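PDB 3P2H: AHL synthase from Burkholderia glumae, which probably makes N-acyl-L-homoserine lactone quorum-sensing signals from a fatty acyl-ACP and S-adenosyl-L-methionine, releasing S-methyl-5'-thioadenosine and holo-ACP. Local coordinates for residues Arg149-Arg153 against Ile154-Ala158; Thr143-Ser146 against Met147-Met150; Pro92-Ala95 against His96-Glu99; Val128-Ala131 against Ala132-Ala136. The protein carries 3 engineered substitutions. All coordinates share one frame; numbering follows the deposited sequence.

Contacts 1 and 2 follow each other along helix 145-154, sharing R149 and M150, with centres 9 Å apart: contact 2 is the passage from strand 138-144 into the helix, contact 1 the way out towards strand 157-160. Both reach the octanamide inhibitor NOO, through T143, F144 and M147 in contact 2 and F151 in contact 1; the F144 side chain is also about 5 Å from MTA. Contacts 3 and 4 form the second pair, centres 11 Å apart, where W98 CD1 packs 3.5 Å from A136 CB. V97 and V128 side chains lie about 8 Å from NOO. Contact 3, centred 21 Å from contact 2, leads into strand 97-105, the parallel neighbour of strand 138-144.

Contact 1: residues Arg149-Arg153 against Ile154-Ala158. Engineered in segment 149-153: M150 (natural residue Leu).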
loop_
_atom_site.group_PDB
_atom_site.type_symbol
_atom_site.label_atom_id
_atom_site.label_comp_id
_atom_site.label_asym_id
_atom_site.label_seq_id
_atom_site.Cartn_x
_atom_site.Cartn_y
_atom_site.Cartn_z
ATOM N N ARG A 149 -12.367 -6.398 -1.828
ATOM C CA ARG A 149 -13.346 -7.213 -1.138
ATOM C C ARG A 149 -12.874 -7.582 0.263
ATOM O O ARG A 149 -13.683 -7.670 1.182
ATOM C CB ARG A 149 -13.664 -8.470 -1.955
ATOM C CG ARG A 149 -14.417 -8.161 -3.243
ATOM C CD ARG A 149 -15.044 -9.410 -3.846
ATOM N NE ARG A 149 -14.063 -10.300 -4.462
ATOM C CZ ARG A 149 -13.479 -10.075 -5.634
ATOM N NH1 ARG A 149 -13.770 -8.982 -6.330
ATOM N NH2 ARG A 149 -12.618 -10.955 -6.120
ATOM N N MET A 150 -11.571 -7.794 0.437
ATOM C CA MET A 150 -11.058 -8.122 1.764
ATOM C C MET A 150 -11.151 -6.905 2.675
ATOM O O MET A 150 -11.419 -7.040 3.872
ATOM C CB MET A 150 -9.612 -8.617 1.685
ATOM C CG MET A 150 -9.496 -10.037 1.141
ATOM S SD MET A 150 -7.795 -10.636 1.150
ATOM C CE MET A 150 -7.226 -10.048 -0.480
ATOM N N PHE A 151 -10.925 -5.719 2.111
ATOM C CA PHE A 151 -11.021 -4.485 2.881
ATOM C C PHE A 151 -12.454 -4.366 3.388
ATOM O O PHE A 151 -12.688 -4.024 4.542
ATOM C CB PHE A 151 -10.690 -3.262 2.019
ATOM C CG PHE A 151 -9.220 -3.105 1.693
ATOM C CD1 PHE A 151 -8.249 -3.837 2.374
ATOM C CD2 PHE A 151 -8.810 -2.194 0.720
ATOM C CE1 PHE A 151 -6.886 -3.662 2.085
ATOM C CE2 PHE A 151 -7.457 -2.013 0.428
ATOM C CZ PHE A 151 -6.495 -2.747 1.112
ATOM N N ARG A 152 -13.412 -4.649 2.513
ATOM C CA ARG A 152 -14.821 -4.582 2.886
ATOM C C ARG A 152 -15.103 -5.565 4.014
ATOM O O ARG A 152 -15.749 -5.219 4.999
ATOM C CB ARG A 152 -15.712 -4.902 1.683
ATOM C CG ARG A 152 -15.669 -3.838 0.596
ATOM C CD ARG A 152 -16.514 -4.226 -0.620
ATOM N NE ARG A 152 -16.544 -3.160 -1.615
ATOM C CZ ARG A 152 -17.058 -3.283 -2.836
ATOM N NH1 ARG A 152 -17.595 -4.431 -3.231
ATOM N NH2 ARG A 152 -17.030 -2.251 -3.668
ATOM N N ARG A 153 -14.601 -6.786 3.878
ATOM C CA ARG A 153 -14.811 -7.805 4.897
ATOM C C ARG A 153 -14.164 -7.410 6.227
ATOM O O ARG A 153 -14.722 -7.657 7.295
ATOM C CB ARG A 153 -14.243 -9.147 4.432
ATOM C CG ARG A 153 -14.637 -10.305 5.333
ATOM C CD ARG A 153 -16.134 -10.554 5.221
ATOM N NE ARG A 153 -16.623 -11.552 6.166
ATOM C CZ ARG A 153 -17.913 -11.820 6.351
ATOM N NH1 ARG A 153 -18.832 -11.164 5.649
ATOM N NH2 ARG A 153 -18.289 -12.724 7.253
ATOM N N ILE A 154 -12.984 -6.801 6.158
ATOM C CA ILE A 154 -12.283 -6.370 7.364
ATOM C C ILE A 154 -13.083 -5.285 8.081
ATOM O O ILE A 154 -12.968 -5.121 9.295
ATOM C CB ILE A 154 -10.857 -5.844 7.037
ATOM C CG1 ILE A 154 -9.975 -7.005 6.572
ATOM C CG2 ILE A 154 -10.245 -5.180 8.262
ATOM C CD1 ILE A 154 -8.556 -6.601 6.217
ATOM N N GLY A 155 -13.883 -4.534 7.331
ATOM C CA GLY A 155 -14.711 -3.515 7.953
ATOM C C GLY A 155 -14.317 -2.063 7.807
ATOM O O GLY A 155 -15.032 -1.183 8.292
ATOM N N VAL A 156 -13.195 -1.794 7.149
ATOM C CA VAL A 156 -12.752 -0.415 6.972
ATOM C C VAL A 156 -13.710 0.312 6.045
ATOM O O VAL A 156 -14.459 -0.320 5.316
ATOM C CB VAL A 156 -11.333 -0.348 6.372
ATOM C CG1 VAL A 156 -10.365 -1.139 7.245
ATOM C CG2 VAL A 156 -11.339 -0.885 4.948
ATOM N N HIS A 157 -13.696 1.640 6.080
ATOM C CA HIS A 157 -14.575 2.400 5.213
ATOM C C HIS A 157 -13.873 2.653 3.895
ATOM O O HIS A 157 -13.177 3.651 3.718
ATOM C CB HIS A 157 -14.985 3.730 5.858
ATOM C CG HIS A 157 -15.880 4.568 4.995
ATOM N ND1 HIS A 157 -16.320 5.819 5.373
ATOM C CD2 HIS A 157 -16.406 4.342 3.765
ATOM C CE1 HIS A 157 -17.073 6.328 4.414
ATOM N NE2 HIS A 157 -17.142 5.454 3.427
ATOM N N ALA A 158 -14.060 1.725 2.970
ATOM C CA ALA A 158 -13.467 1.837 1.654
ATOM C C ALA A 158 -14.561 2.161 0.641
ATOM O O ALA A 158 -15.686 1.664 0.746
ATOM C CB ALA A 158 -12.782 0.530 1.283
HETATM O O HOH W 1 -15.788 -0.548 -1.428
HETATM O O HOH W 2 -16.421 -2.389 5.196
#
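F151 and V156 touch through CB and CG2 at the turn that ends helix 145-154. The methyl CG2 of V156 lies 3.8 Å from F151 CB and approaches the phenyl ring obliquely. V156 has chi1 at -56°, which sets CG2 between its own backbone N and carbonyl carbon and brings that methyl to 3.4 Å from F151 O. Farther along, A158 CB comes up on the same F151 CB at 4.4 Å, so the root of the phenylalanine is packed by the residues leading into strand 157-160 while its ring carries on to the NOO inhibitor, I177 and L124.

I154, three residues on, lies on the same side of the helix and packs on V120 and R121. Its CG1 sits beside the backbone N and anti to the carbonyl carbon (chi1 -69°), which lays it 3.1 Å from M150 O, the carbonyl that also accepts I154 N. M150 is an engineered residue, and its thioether runs back toward S146.

G155, with positive phi, breaks the helix. Its N bonds to F151 O at 3.1 Å, the donor tilted 24° from the carbonyl plane, and more weakly to R152 O. Two waters span the rest: one links R152 O with V156 O, the other accepts from R152 NE at 2.7 Å and donates weakly to A158 O. The chemistry is therefore divided: apolar carbon towards the inhibitor pocket, while M150 O and F151 O take N-H groups of the turn, and R152 O a weak one and a water.

Contact 2: residues Thr143-Ser146 against Met147-Met150. Engineered in segment 147-150: M147 (natural residue Ile), M150 (natural residue Leu). With NOO (N-(3-oxocyclohex-1-en-1-yl)octanamide), chain C.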
loop_
_atom_site.group_PDB
_atom_site.type_symbol
_atom_site.label_atom_id
_atom_site.label_comp_id
_atom_site.label_asym_id
_atom_site.label_seq_id
_atom_site.Cartn_x
_atom_site.Cartn_y
_atom_site.Cartn_z
ATOM N N THR A 143 -6.252 -0.702 -6.370
ATOM C CA THR A 143 -6.285 -1.970 -5.660
ATOM C C THR A 143 -7.001 -3.033 -6.471
ATOM O O THR A 143 -7.967 -2.740 -7.174
ATOM C CB THR A 143 -7.021 -1.829 -4.312
ATOM O OG1 THR A 143 -8.383 -2.248 -4.460
ATOM C CG2 THR A 143 -7.025 -0.385 -3.867
ATOM N N PHE A 144 -6.514 -4.266 -6.380
ATOM C CA PHE A 144 -7.150 -5.376 -7.071
ATOM C C PHE A 144 -8.542 -5.446 -6.441
ATOM O O PHE A 144 -8.687 -5.199 -5.245
ATOM C CB PHE A 144 -6.393 -6.674 -6.789
ATOM C CG PHE A 144 -5.031 -6.745 -7.423
ATOM C CD1 PHE A 144 -4.381 -5.598 -7.863
ATOM C CD2 PHE A 144 -4.379 -7.969 -7.547
ATOM C CE1 PHE A 144 -3.097 -5.670 -8.417
ATOM C CE2 PHE A 144 -3.103 -8.050 -8.096
ATOM C CZ PHE A 144 -2.461 -6.903 -8.531
ATOM N N CYS A 145 -9.565 -5.760 -7.226
ATOM C CA CYS A 145 -10.899 -5.832 -6.649
ATOM C C CYS A 145 -10.967 -6.927 -5.588
ATOM O O CYS A 145 -11.722 -6.822 -4.631
ATOM C CB CYS A 145 -11.945 -6.061 -7.739
ATOM S SG CYS A 145 -12.251 -4.579 -8.727
ATOM N N SER A 146 -10.165 -7.974 -5.744
ATOM C CA SER A 146 -10.165 -9.051 -4.760
ATOM C C SER A 146 -9.684 -8.513 -3.413
ATOM O O SER A 146 -10.154 -8.937 -2.358
ATOM C CB SER A 146 -9.265 -10.196 -5.228
ATOM O OG SER A 146 -7.951 -9.741 -5.470
ATOM N N MET A 147 -8.742 -7.575 -3.459
ATOM C CA MET A 147 -8.208 -6.958 -2.247
ATOM C C MET A 147 -9.266 -6.001 -1.701
ATOM O O MET A 147 -9.437 -5.870 -0.492
ATOM C CB MET A 147 -6.920 -6.193 -2.572
ATOM C CG MET A 147 -6.260 -5.526 -1.374
ATOM S SD MET A 147 -5.868 -6.679 -0.042
ATOM C CE MET A 147 -4.357 -7.368 -0.642
ATOM N N GLU A 148 -9.976 -5.339 -2.609
ATOM C CA GLU A 148 -11.041 -4.412 -2.231
ATOM C C GLU A 148 -12.087 -5.165 -1.419
ATOM O O GLU A 148 -12.636 -4.637 -0.454
ATOM C CB GLU A 148 -11.719 -3.825 -3.475
ATOM C CG GLU A 148 -12.953 -2.978 -3.153
ATOM C CD GLU A 148 -13.733 -2.573 -4.391
ATOM O OE1 GLU A 148 -14.078 -3.464 -5.194
ATOM O OE2 GLU A 148 -14.008 -1.365 -4.556
ATOM N N ARG A 149 -12.367 -6.398 -1.828
ATOM C CA ARG A 149 -13.346 -7.213 -1.138
ATOM C C ARG A 149 -12.874 -7.582 0.263
ATOM O O ARG A 149 -13.683 -7.670 1.182
ATOM C CB ARG A 149 -13.664 -8.470 -1.955
ATOM C CG ARG A 149 -14.417 -8.161 -3.243
ATOM C CD ARG A 149 -15.044 -9.410 -3.846
ATOM N NE ARG A 149 -14.063 -10.300 -4.462
ATOM C CZ ARG A 149 -13.479 -10.075 -5.634
ATOM N NH1 ARG A 149 -13.770 -8.982 -6.330
ATOM N NH2 ARG A 149 -12.618 -10.955 -6.120
ATOM N N MET A 150 -11.571 -7.794 0.437
ATOM C CA MET A 150 -11.058 -8.122 1.764
ATOM C C MET A 150 -11.151 -6.905 2.675
ATOM O O MET A 150 -11.419 -7.040 3.872
ATOM C CB MET A 150 -9.612 -8.617 1.685
ATOM C CG MET A 150 -9.496 -10.037 1.141
ATOM S SD MET A 150 -7.795 -10.636 1.150
ATOM C CE MET A 150 -7.226 -10.048 -0.480
HETATM C C1 NOO C . -2.795 -8.209 -4.023
HETATM O O1 NOO C . -3.792 -8.923 -4.011
HETATM C C2 NOO C . -2.878 -6.690 -3.935
HETATM C C3 NOO C . -1.927 -5.855 -4.537
HETATM C C4 NOO C . -0.660 -6.521 -5.112
HETATM C C5 NOO C . -0.217 -7.847 -4.374
HETATM C C6 NOO C . -1.384 -8.861 -4.166
HETATM N N7 NOO C . -2.040 -4.407 -4.674
HETATM C C8 NOO C . -1.161 -3.308 -4.483
HETATM O O8 NOO C . -0.042 -3.217 -4.978
HETATM C C9 NOO C . -1.604 -2.120 -3.601
HETATM C C10 NOO C . -3.086 -1.980 -3.168
HETATM C C11 NOO C . -3.427 -0.480 -2.957
HETATM C C12 NOO C . -4.355 -0.245 -1.751
HETATM C C13 NOO C . -4.771 1.239 -1.651
HETATM C C14 NOO C . -6.181 1.393 -1.052
HETATM C C15 NOO C . -6.502 2.857 -0.735
#
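F144, at the N-cap position where strand 138-144 passes into helix 145-154, accepts E148 N on its carbonyl O at 2.9 Å, in the carbonyl plane; this strand-to-helix join lines the inhibitor pocket. The cyclohexenone of NOO lies over one face of the F144 ring, nearly parallel to it, with C3 4.0 Å above the plane and over its centre. M147, an engineered residue, bends at chi2 and chi3 (57° and 81°), and that doubled kink delivers its CE to 3.7 Å from NOO C2. T143 CG2 touches the octanoyl chain instead, 3.4 Å from C12.

Behind this first shell, T143 OG1 donates to F144 O from above the carbonyl plane, giving that oxygen a second donor besides E148 N; M147 N adds a weak bond. E148 crosses T143 at about a right angle, with its carboxylate held by R160 in a salt bridge. On the outer side, R149 is bent at chi3 (-73°), which folds its guanidinium back along the first turn. One face of the group settles on the backbone there, with S146 CA 3.4 Å above the plane, offset toward the rim, and NH2 3.6 Å from S146 CB.

Contact 3: residues Pro92-Ala95 against His96-Glu99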
loop_
_atom_site.group_PDB
_atom_site.type_symbol
_atom_site.label_atom_id
_atom_site.label_comp_id
_atom_site.label_asym_id
_atom_site.label_seq_id
_atom_site.Cartn_x
_atom_site.Cartn_y
_atom_site.Cartn_z
ATOM N N PRO A 92 -5.824 13.924 -6.457
ATOM C CA PRO A 92 -5.636 14.855 -5.348
ATOM C C PRO A 92 -4.186 15.149 -4.966
ATOM O O PRO A 92 -3.296 14.306 -5.119
ATOM C CB PRO A 92 -6.395 14.177 -4.212
ATOM C CG PRO A 92 -6.135 12.720 -4.491
ATOM C CD PRO A 92 -6.362 12.637 -5.980
ATOM N N ARG A 93 -3.966 16.372 -4.500
ATOM C CA ARG A 93 -2.670 16.819 -4.007
ATOM C C ARG A 93 -3.075 17.494 -2.713
ATOM O O ARG A 93 -3.431 18.670 -2.693
ATOM C CB ARG A 93 -2.005 17.820 -4.954
ATOM C CG ARG A 93 -1.486 17.199 -6.246
ATOM C CD ARG A 93 -0.519 18.135 -6.966
ATOM N NE ARG A 93 0.740 18.288 -6.233
ATOM C CZ ARG A 93 1.185 19.434 -5.727
ATOM N NH1 ARG A 93 0.477 20.545 -5.865
ATOM N NH2 ARG A 93 2.342 19.468 -5.081
ATOM N N SER A 94 -3.053 16.723 -1.632
ATOM C CA SER A 94 -3.467 17.226 -0.336
ATOM C C SER A 94 -2.669 16.617 0.802
ATOM O O SER A 94 -2.242 15.463 0.737
ATOM C CB SER A 94 -4.963 16.923 -0.143
ATOM O OG SER A 94 -5.346 16.974 1.220
ATOM N N ALA A 95 -2.464 17.401 1.850
ATOM C CA ALA A 95 -1.744 16.908 3.011
ATOM C C ALA A 95 -2.621 15.872 3.717
ATOM O O ALA A 95 -2.130 15.054 4.491
ATOM C CB ALA A 95 -1.427 18.053 3.947
ATOM N N HIS A 96 -3.921 15.900 3.436
ATOM C CA HIS A 96 -4.843 14.965 4.070
ATOM C C HIS A 96 -5.008 13.648 3.330
ATOM O O HIS A 96 -5.769 12.790 3.769
ATOM C CB HIS A 96 -6.225 15.604 4.244
ATOM C CG HIS A 96 -6.236 16.796 5.150
ATOM N ND1 HIS A 96 -5.306 16.981 6.151
ATOM C CD2 HIS A 96 -7.091 17.843 5.234
ATOM C CE1 HIS A 96 -5.588 18.089 6.812
ATOM N NE2 HIS A 96 -6.666 18.631 6.277
ATOM N N VAL A 97 -4.315 13.490 2.205
ATOM C CA VAL A 97 -4.408 12.259 1.425
ATOM C C VAL A 97 -3.032 11.667 1.114
ATOM O O VAL A 97 -2.136 12.365 0.636
ATOM C CB VAL A 97 -5.144 12.484 0.085
ATOM C CG1 VAL A 97 -5.236 11.172 -0.680
ATOM C CG2 VAL A 97 -6.530 13.039 0.330
ATOM N N TRP A 98 -2.880 10.376 1.395
ATOM C CA TRP A 98 -1.640 9.650 1.134
ATOM C C TRP A 98 -1.990 8.470 0.234
ATOM O O TRP A 98 -3.103 7.955 0.300
ATOM C CB TRP A 98 -1.022 9.125 2.439
ATOM C CG TRP A 98 -0.155 10.118 3.159
ATOM C CD1 TRP A 98 -0.528 11.342 3.636
ATOM C CD2 TRP A 98 1.238 9.976 3.467
ATOM N NE1 TRP A 98 0.548 11.971 4.220
ATOM C CE2 TRP A 98 1.644 11.155 4.128
ATOM C CE3 TRP A 98 2.184 8.966 3.246
ATOM C CZ2 TRP A 98 2.955 11.354 4.569
ATOM C CZ3 TRP A 98 3.492 9.164 3.684
ATOM C CH2 TRP A 98 3.862 10.350 4.336
ATOM N N GLU A 99 -1.050 8.052 -0.606
ATOM C CA GLU A 99 -1.292 6.927 -1.497
ATOM C C GLU A 99 -0.700 5.632 -0.967
ATOM O O GLU A 99 0.465 5.583 -0.566
ATOM C CB GLU A 99 -0.707 7.172 -2.891
ATOM C CG GLU A 99 -0.901 5.962 -3.803
ATOM C CD GLU A 99 -0.031 5.991 -5.040
ATOM O OE1 GLU A 99 1.199 6.086 -4.890
ATOM O OE2 GLU A 99 -0.577 5.909 -6.159
HETATM O O HOH W 3 0.162 14.496 5.699
#
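S94 and H96 are tied together at the type I beta turn S94-V97, which brings the loop after helix 78-81 into strand 97-105. The hydrogen bonds come first. V97 N reaches S94 O at 3.2 Å, nearly straight at the hydrogen (164°), yet it arrives from above the carbonyl plane and not on a lone pair. The hydroxyl of S94 adds a second link: with OG anti to the backbone N (chi1 161°), it swings forward to accept H96 N at 2.8 Å. The same oxygen rests 3.4 Å from H96 CB, and it meets the imidazole obliquely.

A water-mediated bridge is the second kind of link. A single molecule donates to A95 O at 2.7 Å and accepts from W98 NE1 at 3.0 Å, lying at the edge of the indole and in its plane. It bridges the two groups, whose own separation, A95 O to W98 NE1, is 4.1 Å.

Apolar contact is slight: P92 CG touches V97 CG1 at 4.2 Å, and both side chains also meet W176 of strand 170-178. Outside the turn, T73 OG1 bonds to S94 N and V97 O, and H96 ND1 makes a weak hydrogen bond to G135 O.

The turn thus rests mainly on polar links, with the serine hydroxyl taking the N-H of H96, two residues on, as in an ST turn, and the water joining the exposed A95 to the buried tryptophan.

Contact 4: residues Val128-Ala131 against Ala132-Ala136; sequences VECA and ARRGA
A131 and A136 meet at the close-packed end of helix 120-133, their CB atoms 3.9 Å apart on the inner side. The helix finishes in a Schellman motif: A136 N bonds back to A131 O at 2.9 Å, and G135 N to A132 O at 2.8 Å. G135, with positive phi, is the C-prime residue that turns the chain and lets A136 fold back against A131 of the last turn. A131 O also takes a weak bond from R134 N, so two N-H groups share this carbonyl, one of them weakly. One turn earlier the spacing is that of an ordinary helix, A132 N to V128 O and R133 N to E129 O, and the small A132 methyl sits 3.3 Å from V128 O.

The outer side is looser and rests on charge. E129 and R133 lie side by side, pointing the same way, with carboxylate and guanidinium planes 32° apart. Since E129 CG is anti to the backbone N (chi1 -166°) and the chain beyond is extended, it slides along the arginine, and CG comes 3.5 Å above one guanidinium face, offset toward the rim. OE1 stands 3.1 Å from R133 NH2 as a salt bridge, but well out of the guanidinium plane; no N-H points at it, and the attraction is that of charges alone.

R134 bends at chi2 and chi3, away from the turn, to a salt bridge with E7. Around this helix end, V128 and A131 pack on L139 of strand 138-144, C130 and R134 on V53 of strand 53-58, and A136 and R134 on W98 of strand 97-105.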
loop_
_atom_site.group_PDB
_atom_site.type_symbol
_atom_site.label_atom_id
_atom_site.label_comp_id
_atom_site.label_asym_id
_atom_site.label_seq_id
_atom_site.Cartn_x
_atom_site.Cartn_y
_atom_site.Cartn_z
ATOM N N VAL A 128 -2.448 2.418 7.952
ATOM C CA VAL A 128 -3.398 3.445 8.368
ATOM C C VAL A 128 -2.876 4.255 9.551
ATOM O O VAL A 128 -2.862 5.482 9.513
ATOM C CB VAL A 128 -4.761 2.818 8.742
ATOM C CG1 VAL A 128 -5.671 3.870 9.382
ATOM C CG2 VAL A 128 -5.419 2.246 7.483
ATOM N N GLU A 129 -2.438 3.556 10.591
ATOM C CA GLU A 129 -1.909 4.184 11.793
ATOM C C GLU A 129 -0.809 5.179 11.436
ATOM O O GLU A 129 -0.841 6.341 11.854
ATOM C CB GLU A 129 -1.353 3.104 12.716
ATOM C CG GLU A 129 -1.079 3.553 14.130
ATOM C CD GLU A 129 -0.725 2.385 15.020
ATOM O OE1 GLU A 129 -1.241 2.333 16.159
ATOM O OE2 GLU A 129 0.071 1.516 14.584
ATOM N N CYS A 130 0.159 4.718 10.652
ATOM C CA CYS A 130 1.266 5.570 10.234
ATOM C C CYS A 130 0.783 6.805 9.472
ATOM O O CYS A 130 1.118 7.935 9.828
ATOM C CB CYS A 130 2.233 4.778 9.356
ATOM S SG CYS A 130 3.514 5.808 8.598
ATOM N N ALA A 131 -0.014 6.586 8.432
ATOM C CA ALA A 131 -0.529 7.681 7.617
ATOM C C ALA A 131 -1.303 8.692 8.448
ATOM O O ALA A 131 -1.168 9.901 8.253
ATOM C CB ALA A 131 -1.421 7.129 6.506
ATOM N N ALA A 132 -2.116 8.193 9.372
ATOM C CA ALA A 132 -2.914 9.062 10.226
ATOM C C ALA A 132 -2.008 9.945 11.079
ATOM O O ALA A 132 -2.222 11.156 11.173
ATOM C CB ALA A 132 -3.828 8.225 11.112
ATOM N N ARG A 133 -0.997 9.339 11.695
ATOM C CA ARG A 133 -0.060 10.077 12.533
ATOM C C ARG A 133 0.683 11.147 11.745
ATOM O O ARG A 133 1.220 12.089 12.322
ATOM C CB ARG A 133 0.943 9.117 13.181
ATOM C CG ARG A 133 0.302 8.184 14.194
ATOM C CD ARG A 133 1.302 7.198 14.770
ATOM N NE ARG A 133 0.684 6.335 15.771
ATOM C CZ ARG A 133 1.290 5.301 16.354
ATOM N NH1 ARG A 133 2.542 4.985 16.036
ATOM N NH2 ARG A 133 0.647 4.588 17.267
ATOM N N ARG A 134 0.704 10.995 10.427
ATOM C CA ARG A 134 1.370 11.943 9.546
ATOM C C ARG A 134 0.385 12.983 9.026
ATOM O O ARG A 134 0.722 13.785 8.151
ATOM C CB ARG A 134 2.014 11.204 8.371
ATOM C CG ARG A 134 3.147 10.271 8.778
ATOM C CD ARG A 134 4.277 11.062 9.398
ATOM N NE ARG A 134 5.080 11.733 8.381
ATOM C CZ ARG A 134 6.142 11.188 7.799
ATOM N NH1 ARG A 134 6.528 9.965 8.143
ATOM N NH2 ARG A 134 6.814 11.861 6.873
ATOM N N GLY A 135 -0.837 12.949 9.555
ATOM C CA GLY A 135 -1.849 13.911 9.156
ATOM C C GLY A 135 -2.831 13.497 8.073
ATOM O O GLY A 135 -3.675 14.296 7.678
ATOM N N ALA A 136 -2.739 12.265 7.588
ATOM C CA ALA A 136 -3.647 11.813 6.543
ATOM C C ALA A 136 -5.044 11.526 7.084
ATOM O O ALA A 136 -5.198 10.979 8.182
ATOM C CB ALA A 136 -3.093 10.567 5.869
#